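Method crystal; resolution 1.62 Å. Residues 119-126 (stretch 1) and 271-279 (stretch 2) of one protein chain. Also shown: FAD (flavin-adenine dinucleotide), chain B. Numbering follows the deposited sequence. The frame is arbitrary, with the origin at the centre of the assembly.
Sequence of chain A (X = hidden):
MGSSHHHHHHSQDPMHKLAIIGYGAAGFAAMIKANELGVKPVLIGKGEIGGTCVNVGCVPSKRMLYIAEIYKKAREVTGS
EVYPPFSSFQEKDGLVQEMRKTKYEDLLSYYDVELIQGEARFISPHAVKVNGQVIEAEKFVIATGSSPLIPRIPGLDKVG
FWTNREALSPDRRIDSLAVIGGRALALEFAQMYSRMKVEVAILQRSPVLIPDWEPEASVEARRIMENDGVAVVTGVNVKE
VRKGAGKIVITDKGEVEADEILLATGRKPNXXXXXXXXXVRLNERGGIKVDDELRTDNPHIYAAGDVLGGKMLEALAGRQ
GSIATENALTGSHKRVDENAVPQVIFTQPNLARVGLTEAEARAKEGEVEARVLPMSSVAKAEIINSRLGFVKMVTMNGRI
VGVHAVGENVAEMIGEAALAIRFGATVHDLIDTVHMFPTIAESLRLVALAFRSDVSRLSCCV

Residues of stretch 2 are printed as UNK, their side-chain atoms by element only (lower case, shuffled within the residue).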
# COMPACT_ATOMS: atom_id res chain seq x y z
N GLU A 119 30.06 -19.29 19.76
CA GLU A 119 29.49 -20.37 18.96
C GLU A 119 29.02 -21.46 19.91
O GLU A 119 29.88 -22.02 20.68
CB GLU A 119 30.46 -20.89 17.93
CG GLU A 119 29.93 -22.00 17.12
CD GLU A 119 30.79 -22.53 16.04
OE1 GLU A 119 30.63 -22.05 14.90
OE2 GLU A 119 31.61 -23.43 16.34
N ALA A 120 27.72 -21.75 19.93
CA ALA A 120 27.12 -22.85 20.68
C ALA A 120 27.08 -24.11 19.86
O ALA A 120 26.77 -24.10 18.64
CB ALA A 120 25.73 -22.53 21.18
N ARG A 121 27.32 -25.29 20.51
CA ARG A 121 27.10 -26.60 19.92
C ARG A 121 26.51 -27.53 20.95
O ARG A 121 26.93 -27.44 22.11
CB ARG A 121 28.44 -27.25 19.46
CG ARG A 121 29.09 -26.47 18.32
CD ARG A 121 30.41 -27.07 17.86
NE ARG A 121 30.78 -26.40 16.61
CZ ARG A 121 30.56 -26.88 15.40
NH1 ARG A 121 30.01 -28.06 15.21
NH2 ARG A 121 30.95 -26.16 14.36
N PHE A 122 25.56 -28.36 20.55
CA PHE A 122 24.92 -29.27 21.46
C PHE A 122 25.91 -30.40 21.86
O PHE A 122 26.61 -30.90 20.95
CB PHE A 122 23.65 -29.88 20.96
CG PHE A 122 22.50 -28.86 21.00
CD1 PHE A 122 22.33 -28.04 19.92
CD2 PHE A 122 21.71 -28.77 22.03
CE1 PHE A 122 21.29 -27.10 19.95
CE2 PHE A 122 20.70 -27.77 22.13
CZ PHE A 122 20.55 -26.96 21.04
N ILE A 123 25.86 -30.68 23.14
CA ILE A 123 26.63 -31.86 23.67
C ILE A 123 25.75 -32.88 24.36
O ILE A 123 26.27 -33.99 24.74
CB ILE A 123 27.77 -31.36 24.60
CG1 ILE A 123 27.25 -30.59 25.81
CG2 ILE A 123 28.83 -30.56 23.82
CD1 ILE A 123 28.29 -29.97 26.77
N SER A 124 24.46 -32.62 24.58
CA SER A 124 23.54 -33.55 25.15
C SER A 124 22.16 -33.02 24.80
O SER A 124 22.04 -31.88 24.33
CB SER A 124 23.69 -33.62 26.63
OG SER A 124 23.02 -32.61 27.35
N PRO A 125 21.13 -33.80 25.11
CA PRO A 125 19.77 -33.33 24.87
C PRO A 125 19.39 -32.14 25.68
O PRO A 125 18.31 -31.52 25.35
CB PRO A 125 18.91 -34.54 25.32
CG PRO A 125 19.80 -35.71 25.07
CD PRO A 125 21.13 -35.23 25.50
N HIS A 126 20.12 -31.74 26.72
CA HIS A 126 19.82 -30.56 27.53
C HIS A 126 20.95 -29.57 27.72
O HIS A 126 20.88 -28.73 28.58
CB HIS A 126 19.31 -30.86 28.96
CG HIS A 126 17.89 -31.27 28.99
ND1 HIS A 126 17.53 -32.61 28.99
CD2 HIS A 126 16.73 -30.54 28.91
CE1 HIS A 126 16.21 -32.70 28.91
NE2 HIS A 126 15.70 -31.47 28.89
N UNK A 271 23.18 -25.43 10.40
CA UNK A 271 22.81 -26.58 11.19
C UNK A 271 24.06 -27.37 11.67
O UNK A 271 23.89 -28.47 12.15
c UNK A 271 20.50 -26.83 10.21
c UNK A 271 22.37 -28.05 9.14
c UNK A 271 21.81 -27.52 10.46
N UNK A 272 25.19 -26.77 11.60
CA UNK A 272 26.45 -27.39 12.12
C UNK A 272 26.57 -27.10 13.62
O UNK A 272 27.34 -26.23 14.06
o UNK A 272 28.91 -28.55 12.47
c UNK A 272 28.97 -27.54 11.74
c UNK A 272 27.63 -26.87 11.30
o UNK A 272 30.04 -27.00 11.43
N UNK A 273 25.74 -27.79 14.39
CA UNK A 273 25.45 -27.46 15.78
C UNK A 273 25.53 -28.64 16.71
O UNK A 273 25.04 -28.60 17.85
c UNK A 273 22.11 -25.41 15.17
c UNK A 273 24.42 -24.52 15.44
c UNK A 273 23.95 -26.94 15.91
c UNK A 273 23.57 -25.75 15.05
N UNK A 274 26.10 -29.77 16.22
CA UNK A 274 26.04 -30.96 17.06
C UNK A 274 24.67 -31.55 17.32
O UNK A 274 24.40 -32.10 18.36
N UNK A 275 23.76 -31.39 16.36
CA UNK A 275 22.38 -31.76 16.54
C UNK A 275 22.16 -33.22 16.92
O UNK A 275 21.25 -33.50 17.69
c UNK A 275 20.78 -29.71 13.64
c UNK A 275 20.86 -29.13 16.04
c UNK A 275 21.57 -31.40 15.27
c UNK A 275 21.51 -29.93 14.96
N UNK A 276 23.01 -34.10 16.39
CA UNK A 276 22.93 -35.51 16.70
C UNK A 276 23.14 -35.76 18.22
O UNK A 276 22.64 -36.72 18.76
c UNK A 276 26.01 -34.78 15.51
o UNK A 276 27.27 -34.61 15.59
o UNK A 276 25.31 -33.92 14.87
c UNK A 276 23.92 -36.30 15.80
c UNK A 276 25.39 -36.02 16.14
N UNK A 277 23.84 -34.88 18.94
CA UNK A 277 23.99 -35.03 20.35
C UNK A 277 22.77 -34.75 21.17
O UNK A 277 22.67 -35.04 22.39
n UNK A 277 26.76 -35.80 19.97
c UNK A 277 26.55 -34.50 20.25
c UNK A 277 25.19 -34.16 20.86
o UNK A 277 27.38 -33.62 19.95
N UNK A 278 21.81 -34.03 20.51
CA UNK A 278 20.63 -33.57 21.20
C UNK A 278 19.37 -34.33 20.68
O UNK A 278 18.27 -33.98 21.12
c UNK A 278 20.46 -32.07 20.97
N UNK A 279 19.51 -35.23 19.73
CA UNK A 279 18.41 -35.98 19.18
C UNK A 279 17.56 -35.16 18.17
O UNK A 279 16.40 -35.39 18.02
PA FAD B . 19.71 -15.00 11.52
O1A FAD B . 19.27 -13.57 11.74
O2A FAD B . 20.88 -15.30 10.62
O5B FAD B . 20.00 -15.67 12.96
C5B FAD B . 21.22 -16.37 13.20
C4B FAD B . 22.05 -15.60 14.21
O4B FAD B . 22.43 -16.46 15.29
C3B FAD B . 23.33 -15.06 13.58
O3B FAD B . 23.36 -13.64 13.67
C2B FAD B . 24.48 -15.67 14.36
O2B FAD B . 25.26 -14.63 14.96
C1B FAD B . 23.85 -16.54 15.44
N9A FAD B . 24.29 -17.94 15.27
C8A FAD B . 24.23 -18.66 14.13
N7A FAD B . 24.72 -19.91 14.31
C5A FAD B . 25.11 -20.01 15.60
C6A FAD B . 25.72 -21.06 16.45
N6A FAD B . 26.01 -22.28 15.95
N1A FAD B . 25.97 -20.75 17.74
C2A FAD B . 25.68 -19.54 18.25
N3A FAD B . 25.13 -18.54 17.53
C4A FAD B . 24.83 -18.71 16.22
N1 FAD B . 13.49 -10.96 4.40
C2 FAD B . 12.39 -10.17 4.31
O2 FAD B . 11.36 -10.51 4.93
N3 FAD B . 12.38 -9.03 3.60
C4 FAD B . 13.44 -8.60 2.91
O4 FAD B . 13.39 -7.53 2.26
C4X FAD B . 14.68 -9.41 2.95
N5 FAD B . 15.80 -9.04 2.29
C5X FAD B . 16.92 -9.81 2.35
C6 FAD B . 18.06 -9.41 1.66
C7 FAD B . 19.21 -10.19 1.71
C7M FAD B . 20.44 -9.76 0.96
C8 FAD B . 19.22 -11.45 2.50
C8M FAD B . 20.47 -12.29 2.56
C9 FAD B . 18.09 -11.85 3.19
C9A FAD B . 16.94 -11.07 3.14
N10 FAD B . 15.78 -11.47 3.84
C10 FAD B . 14.64 -10.65 3.76
C1' FAD B . 15.76 -12.70 4.63
C2' FAD B . 15.90 -12.36 6.11
O2' FAD B . 17.03 -11.51 6.30
C3' FAD B . 16.06 -13.62 6.95
O3' FAD B . 15.01 -14.55 6.63
C4' FAD B . 16.02 -13.30 8.43
O4' FAD B . 17.18 -12.53 8.79
C5' FAD B . 15.98 -14.57 9.27
O5' FAD B . 16.49 -14.30 10.57
P FAD B . 16.96 -15.51 11.54
O1P FAD B . 17.08 -14.96 12.94
O2P FAD B . 16.07 -16.70 11.26
O3P FAD B . 18.43 -15.84 11.00
O HOH W 1 27.87 -23.51 14.28

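Position 271 carries three side-chain carbons, one bearing the other two, so the branch lies at CB. None comes within reach of stretch 1. This is V271; with no side-chain contact here, the contact does not explain the choice of valine. V271 O accepts a weak hydrogen bond from the N of 273.

At position 272 two carbons end in two oxygens, a short carboxylate. Its oxygens meet the guanidinium of R121, as suits an acid facing a cation. The residue is D272: R121 NH1 donates to D272 OD1 at 3.0 Å and R121 NH2 to D272 OD2 at 3.2 Å, a two-pronged salt bridge.

Position 273 has four carbons, forked at the second, with CB pointing away from stretch 1; a branch carbon of 273 lies 4.0 Å from A120 O. It is L273, its apolar side chain buried, while L273 O receives the hydrogen bond from F122 N at 2.8 Å.

Position 274 has no side-chain atoms and is G274. An ideal CB here would sit 2.6 Å from F122 O, a clash, and the phi of 66° by itself favours glycine. The bare backbone lets G274 O approach F122 CB to 3.5 Å.

Position 275 again shows four carbons forked at the second. CB points away, yet the end of the side chain comes nearer, close to the F122 ring. This is L275, buried, with CD2 of L275 4.3 Å from F122 CD1.

Position 276 has three carbons, the third carrying two oxygens: E276. It is exposed and makes no contact with stretch 1, a setting in which a charged carboxylate is readily solvated.

Position 277 has two carbons, the second bearing one oxygen and one nitrogen. The CB of 277 points toward stretch 1 and lies 3.8 Å from I123 C. This is N277, a short polar side chain suited to an exposed place beside the backbone of stretch 1. N277 N donates a hydrogen bond to G274 O at 2.9 Å, helping to curl the chain.

Position 278 has a single carbon, CB of 278, 3.7 Å from both F122 CD2 and S124 O; hence A278, whose small methyl fits in a buried place.

Position 279 lacks side-chain atoms: G279, exposed, with a phi of 78° that favours glycine.

The salt bridge, extended by R121 NE to E119 OE2 at 3.1 Å, secures one part; the backbone bond from F122 N to L273 O fixes the register; and the F122 ring packs against L273, L275 and A278. Alongside, A120 N donates to FAD N1A at 3.0 Å, so the adenine lies next to stretch 1.

Stretch 2 271-279: VDLGLENAG
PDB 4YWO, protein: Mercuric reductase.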